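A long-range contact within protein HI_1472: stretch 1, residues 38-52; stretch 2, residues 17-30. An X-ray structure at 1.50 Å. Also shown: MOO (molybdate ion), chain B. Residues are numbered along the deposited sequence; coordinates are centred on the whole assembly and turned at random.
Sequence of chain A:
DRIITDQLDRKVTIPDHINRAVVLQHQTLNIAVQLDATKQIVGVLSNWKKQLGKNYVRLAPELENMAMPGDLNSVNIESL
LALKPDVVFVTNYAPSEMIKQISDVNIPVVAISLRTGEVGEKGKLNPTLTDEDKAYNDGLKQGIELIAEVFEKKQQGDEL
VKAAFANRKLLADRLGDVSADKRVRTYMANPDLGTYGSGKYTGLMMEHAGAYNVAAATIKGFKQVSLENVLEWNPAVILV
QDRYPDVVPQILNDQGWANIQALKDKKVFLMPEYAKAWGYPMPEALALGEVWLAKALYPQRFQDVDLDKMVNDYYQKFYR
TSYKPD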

# COMPACT_ATOMS: atom_id res chain seq x y z
N THR A 38 17.31 -3.64 4.21
CA THR A 38 16.99 -3.95 5.65
C THR A 38 18.18 -4.04 6.62
O THR A 38 18.01 -3.93 7.79
CB THR A 38 16.17 -5.23 5.81
OG1 THR A 38 16.95 -6.27 5.31
CG2 THR A 38 14.87 -5.12 4.95
N LYS A 39 19.38 -4.21 6.08
CA LYS A 39 20.55 -4.21 6.96
C LYS A 39 20.80 -2.81 7.52
O LYS A 39 21.59 -2.63 8.45
CB LYS A 39 21.74 -4.50 6.13
CG LYS A 39 22.02 -5.93 5.81
CD LYS A 39 23.01 -5.87 4.64
CE LYS A 39 22.84 -7.07 3.70
NZ LYS A 39 21.81 -6.88 2.61
N GLN A 40 20.22 -1.82 6.88
CA GLN A 40 20.29 -0.41 7.34
C GLN A 40 19.15 0.01 8.25
O GLN A 40 18.98 1.17 8.50
CB GLN A 40 20.43 0.54 6.16
CG GLN A 40 21.67 0.23 5.34
CD GLN A 40 21.60 0.83 3.97
OE1 GLN A 40 21.82 2.03 3.78
NE2 GLN A 40 21.13 0.01 2.99
N ILE A 41 18.33 -0.95 8.69
CA ILE A 41 17.20 -0.61 9.59
C ILE A 41 17.38 -1.32 10.94
O ILE A 41 17.80 -2.47 10.96
CB ILE A 41 15.93 -1.16 8.92
CG1 ILE A 41 15.66 -0.32 7.65
CG2 ILE A 41 14.69 -1.10 9.87
CD1 ILE A 41 14.65 -1.04 6.64
N VAL A 42 17.05 -0.64 12.03
CA VAL A 42 17.22 -1.23 13.35
C VAL A 42 15.93 -1.16 14.19
O VAL A 42 15.92 -1.70 15.32
CB VAL A 42 18.36 -0.59 14.14
CG1 VAL A 42 19.70 -0.88 13.40
CG2 VAL A 42 18.02 0.86 14.39
N GLY A 43 14.86 -0.49 13.66
CA GLY A 43 13.53 -0.66 14.33
C GLY A 43 12.42 -0.44 13.32
O GLY A 43 12.65 0.14 12.28
N VAL A 44 11.26 -0.96 13.67
CA VAL A 44 10.13 -0.88 12.73
C VAL A 44 8.87 -0.71 13.58
O VAL A 44 8.92 -0.99 14.80
CB VAL A 44 10.05 -2.24 11.85
CG1 VAL A 44 11.28 -2.44 10.98
CG2 VAL A 44 9.79 -3.46 12.70
N LEU A 45 7.77 -0.22 12.97
CA LEU A 45 6.50 -0.11 13.66
C LEU A 45 6.10 -1.41 14.40
O LEU A 45 6.22 -2.51 13.91
CB LEU A 45 5.35 0.33 12.70
CG LEU A 45 4.97 -0.64 11.55
CD1 LEU A 45 3.63 -0.16 10.91
CD2 LEU A 45 5.97 -0.92 10.52
N SER A 46 5.59 -1.22 15.59
CA SER A 46 5.28 -2.41 16.40
C SER A 46 4.09 -3.27 15.86
O SER A 46 4.03 -4.48 16.18
CB SER A 46 5.02 -1.96 17.86
OG SER A 46 3.85 -1.13 17.96
N ASN A 47 3.22 -2.66 15.02
CA ASN A 47 2.14 -3.40 14.32
C ASN A 47 2.50 -3.90 12.93
O ASN A 47 1.57 -4.07 12.09
CB ASN A 47 0.86 -2.54 14.34
CG ASN A 47 1.04 -1.14 13.82
OD1 ASN A 47 2.15 -0.57 13.83
ND2 ASN A 47 -0.10 -0.54 13.37
N TRP A 48 3.79 -4.14 12.68
CA TRP A 48 4.24 -4.62 11.32
C TRP A 48 3.60 -5.95 10.90
O TRP A 48 3.13 -6.06 9.74
CB TRP A 48 5.75 -4.57 11.18
CG TRP A 48 6.46 -5.60 11.99
CD1 TRP A 48 6.93 -5.49 13.31
CD2 TRP A 48 6.83 -6.90 11.53
NE1 TRP A 48 7.54 -6.69 13.68
CE2 TRP A 48 7.52 -7.56 12.60
CE3 TRP A 48 6.61 -7.62 10.32
CZ2 TRP A 48 8.04 -8.91 12.46
CZ3 TRP A 48 7.14 -8.99 10.18
CH2 TRP A 48 7.82 -9.61 11.25
N LYS A 49 3.44 -6.90 11.81
CA LYS A 49 2.86 -8.16 11.33
C LYS A 49 1.37 -7.94 10.96
O LYS A 49 0.89 -8.48 9.99
CB LYS A 49 2.94 -9.22 12.45
CG LYS A 49 4.39 -9.66 12.70
CD LYS A 49 4.52 -10.84 13.78
CE LYS A 49 6.03 -11.18 14.09
NZ LYS A 49 5.87 -12.02 15.39
N LYS A 50 0.66 -7.19 11.73
CA LYS A 50 -0.77 -6.91 11.39
C LYS A 50 -0.92 -6.17 10.03
O LYS A 50 -1.71 -6.61 9.12
CB LYS A 50 -1.52 -6.19 12.48
CG LYS A 50 -2.90 -5.90 12.05
CD LYS A 50 -3.78 -5.70 13.28
CE LYS A 50 -5.26 -5.72 12.92
NZ LYS A 50 -5.46 -4.28 12.62
N GLN A 51 -0.09 -5.15 9.86
CA GLN A 51 -0.25 -4.30 8.69
C GLN A 51 0.32 -4.88 7.41
O GLN A 51 -0.16 -4.58 6.29
CB GLN A 51 0.46 -2.94 9.01
CG GLN A 51 -0.31 -2.11 10.05
CD GLN A 51 -1.75 -1.75 9.64
OE1 GLN A 51 -2.05 -1.51 8.49
NE2 GLN A 51 -2.67 -1.78 10.63
N LEU A 52 1.39 -5.72 7.54
CA LEU A 52 1.97 -6.42 6.39
C LEU A 52 1.41 -7.82 6.14
O LEU A 52 1.69 -8.39 5.06
CB LEU A 52 3.55 -6.47 6.41
CG LEU A 52 4.17 -5.05 6.37
CD1 LEU A 52 5.70 -5.17 6.61
CD2 LEU A 52 4.11 -4.48 4.93
MO MOO B . -3.10 1.12 3.97
O1 MOO B . -4.57 0.47 3.42
O2 MOO B . -3.35 2.54 4.90
O3 MOO B . -2.13 1.54 2.63
O4 MOO B . -2.27 -0.15 4.73
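Stretch 2 17-30: HINRAVVLQHQTLN

After a 3-10 segment in stretch 1, both stretches run from strand to helix. In stretch 2 the strand beginning at Ala-21 runs beside the one beginning at Ile-41 in the same direction, the axes approaching to 4.5 Å and crossing at -26°. The two helices, 26-30 and 48-52, then diverge, their axes crossing at -81° and passing no closer than 10.4 Å.

The pairing is parallel, with Ile-41 opposite Ala-21, Gly-43 opposite Val-22 and Val-44 opposite Val-23. Between the first two pairs the register slips by one residue, a beta bulge at Val-42, whose psi of -5° departs from the extended value. Ala-21 N donates to Gln-40 O at 3.0 Å, and Ala-21 O accepts from two successive amides, Val-42 N at 2.8 Å and, weakly, Gly-43 N at 3.5 Å. The ladder resumes with Val-23 N to Gly-43 O at 2.8 Å and closes with Leu-45 N to Val-23 O at 3.0 Å. A type I turn from Leu-45 to Trp-48 leads into the helix of stretch 1; Gln-25 occupies the N-cap position of the other.

Gly-43 suits its place because it has no side chain: an ideal CB would lie a tight 3.3 Å from Val-22 CG2. Val-42 spreads over neighbouring residues instead, its CG2 lying 4.0 Å from Val-22 CG2 and its CG1 over one face of the Arg-20 guanidinium, 3.9 Å from Arg-20 NH2.

On the face of the sheet carrying Ile-41, Val-44, Ala-21 and Val-23, apolar side chains pack, three of them branched and Ala-21 a single methyl, with Ile-41 CG1 4.0 Å from Val-23 CG2. Leu-29 points toward stretch 1 from its helix and joins sheet to helix: its CD1 meets Ile-41 CD1 at 4.1 Å, while its CD2 lies 3.8 Å from Val-44 CG1, 4.0 Å from Leu-45 CD2 and 4.1 Å from Leu-52 CD1. The forked end of leucine lets CD1 and CD2 each meet different partners.

His-26 combines packing with ligand binding. Gln-51 CB sits over its ring face, 3.7 Å from the centroid in a CH-pi contact, and Leu-52 CD2 reaches His-26 CB at 3.8 Å. At the ring edge, His-26 NE2 donates to MOO O4 at 2.7 Å; Gln-27 NE2, from the next residue, donates to MOO O3 at 2.8 Å. Two side chains at the start of this helix thus offer N-H donors to the anionic molybdate, while the neighbouring helix covers one face of the imidazole.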

# COMPACT_ATOMS: atom_id res chain seq x y z
N HIS A 17 25.40 8.80 5.26
CA HIS A 17 25.08 7.37 5.16
C HIS A 17 24.12 7.08 6.26
O HIS A 17 24.24 7.60 7.37
CB HIS A 17 26.31 6.49 5.25
CG HIS A 17 27.37 6.93 4.31
ND1 HIS A 17 27.22 6.85 2.94
CD2 HIS A 17 28.59 7.50 4.54
CE1 HIS A 17 28.33 7.30 2.35
NE2 HIS A 17 29.17 7.71 3.31
N ILE A 18 23.20 6.15 5.94
CA ILE A 18 22.24 5.65 6.92
C ILE A 18 22.44 4.13 7.16
O ILE A 18 22.41 3.23 6.21
CB ILE A 18 20.81 5.89 6.33
CG1 ILE A 18 20.44 7.37 6.28
CG2 ILE A 18 19.68 5.24 7.16
CD1 ILE A 18 20.61 8.01 7.61
N ASN A 19 22.57 3.81 8.44
CA ASN A 19 22.72 2.40 8.79
C ASN A 19 21.81 1.96 9.97
O ASN A 19 21.77 0.83 10.32
CB ASN A 19 24.16 2.10 9.17
CG ASN A 19 25.06 2.20 8.01
OD1 ASN A 19 25.90 3.15 7.88
ND2 ASN A 19 24.92 1.25 7.13
N ARG A 20 21.17 2.98 10.59
CA ARG A 20 20.33 2.77 11.79
C ARG A 20 18.95 3.45 11.70
O ARG A 20 18.51 4.15 12.60
CB ARG A 20 21.07 3.22 13.06
CG ARG A 20 22.32 2.36 13.24
CD ARG A 20 23.08 2.74 14.53
NE ARG A 20 22.29 2.04 15.54
CZ ARG A 20 22.30 0.74 15.81
NH1 ARG A 20 23.25 -0.10 15.28
NH2 ARG A 20 21.39 0.25 16.69
N ALA A 21 18.23 3.14 10.60
CA ALA A 21 16.99 3.85 10.38
C ALA A 21 15.91 3.15 11.22
O ALA A 21 15.96 1.89 11.38
CB ALA A 21 16.61 3.68 8.88
N VAL A 22 14.92 3.94 11.63
CA VAL A 22 13.76 3.27 12.29
C VAL A 22 12.59 3.55 11.36
O VAL A 22 12.42 4.67 10.94
CB VAL A 22 13.59 3.83 13.73
CG1 VAL A 22 12.21 3.39 14.29
CG2 VAL A 22 14.70 3.14 14.57
N VAL A 23 11.83 2.51 10.99
CA VAL A 23 10.83 2.71 9.95
C VAL A 23 9.42 2.51 10.53
O VAL A 23 9.03 1.37 10.78
CB VAL A 23 11.05 1.74 8.71
CG1 VAL A 23 9.92 2.04 7.72
CG2 VAL A 23 12.43 2.05 8.10
N LEU A 24 8.75 3.63 10.83
CA LEU A 24 7.44 3.58 11.55
C LEU A 24 6.21 3.60 10.64
O LEU A 24 5.19 4.25 10.93
CB LEU A 24 7.37 4.68 12.67
CG LEU A 24 8.55 4.60 13.76
CD1 LEU A 24 8.28 5.70 14.78
CD2 LEU A 24 8.68 3.18 14.39
N GLN A 25 6.35 3.00 9.47
CA GLN A 25 5.29 2.98 8.45
C GLN A 25 5.53 1.69 7.66
O GLN A 25 6.67 1.47 7.18
CB GLN A 25 5.42 4.21 7.54
CG GLN A 25 4.11 4.37 6.66
CD GLN A 25 4.34 5.02 5.34
OE1 GLN A 25 3.64 6.04 5.03
NE2 GLN A 25 5.30 4.55 4.57
N HIS A 26 4.52 0.78 7.50
CA HIS A 26 4.62 -0.45 6.76
C HIS A 26 4.85 -0.28 5.25
O HIS A 26 5.55 -1.04 4.63
CB HIS A 26 3.38 -1.36 6.98
CG HIS A 26 2.06 -0.66 6.78
ND1 HIS A 26 1.65 0.40 7.56
CD2 HIS A 26 1.03 -0.92 5.94
CE1 HIS A 26 0.43 0.78 7.20
NE2 HIS A 26 0.07 0.05 6.16
N GLN A 27 4.31 0.81 4.71
CA GLN A 27 4.47 1.04 3.26
C GLN A 27 5.93 1.30 2.94
O GLN A 27 6.53 0.71 2.02
CB GLN A 27 3.63 2.18 2.72
CG GLN A 27 2.14 1.73 2.92
CD GLN A 27 1.50 2.32 4.11
OE1 GLN A 27 2.13 2.68 5.11
NE2 GLN A 27 0.14 2.41 4.02
N THR A 28 6.51 2.23 3.71
CA THR A 28 7.94 2.48 3.48
C THR A 28 8.77 1.18 3.81
O THR A 28 9.73 0.90 3.10
CB THR A 28 8.42 3.56 4.41
OG1 THR A 28 7.90 4.83 4.00
CG2 THR A 28 9.95 3.61 4.44
N LEU A 29 8.41 0.40 4.85
CA LEU A 29 9.12 -0.81 5.19
C LEU A 29 9.14 -1.74 3.97
O LEU A 29 10.17 -2.28 3.66
CB LEU A 29 8.50 -1.47 6.47
CG LEU A 29 9.21 -2.74 6.99
CD1 LEU A 29 10.79 -2.48 7.06
CD2 LEU A 29 8.62 -2.98 8.37
N ASN A 30 7.98 -1.95 3.31
CA ASN A 30 7.88 -2.91 2.21
C ASN A 30 8.76 -2.36 1.06
O ASN A 30 9.43 -3.11 0.42
CB ASN A 30 6.38 -3.00 1.82
CG ASN A 30 6.15 -3.91 0.63
OD1 ASN A 30 6.86 -4.94 0.47
ND2 ASN A 30 5.14 -3.57 -0.17
O HOH W 1 23.19 -1.27 11.20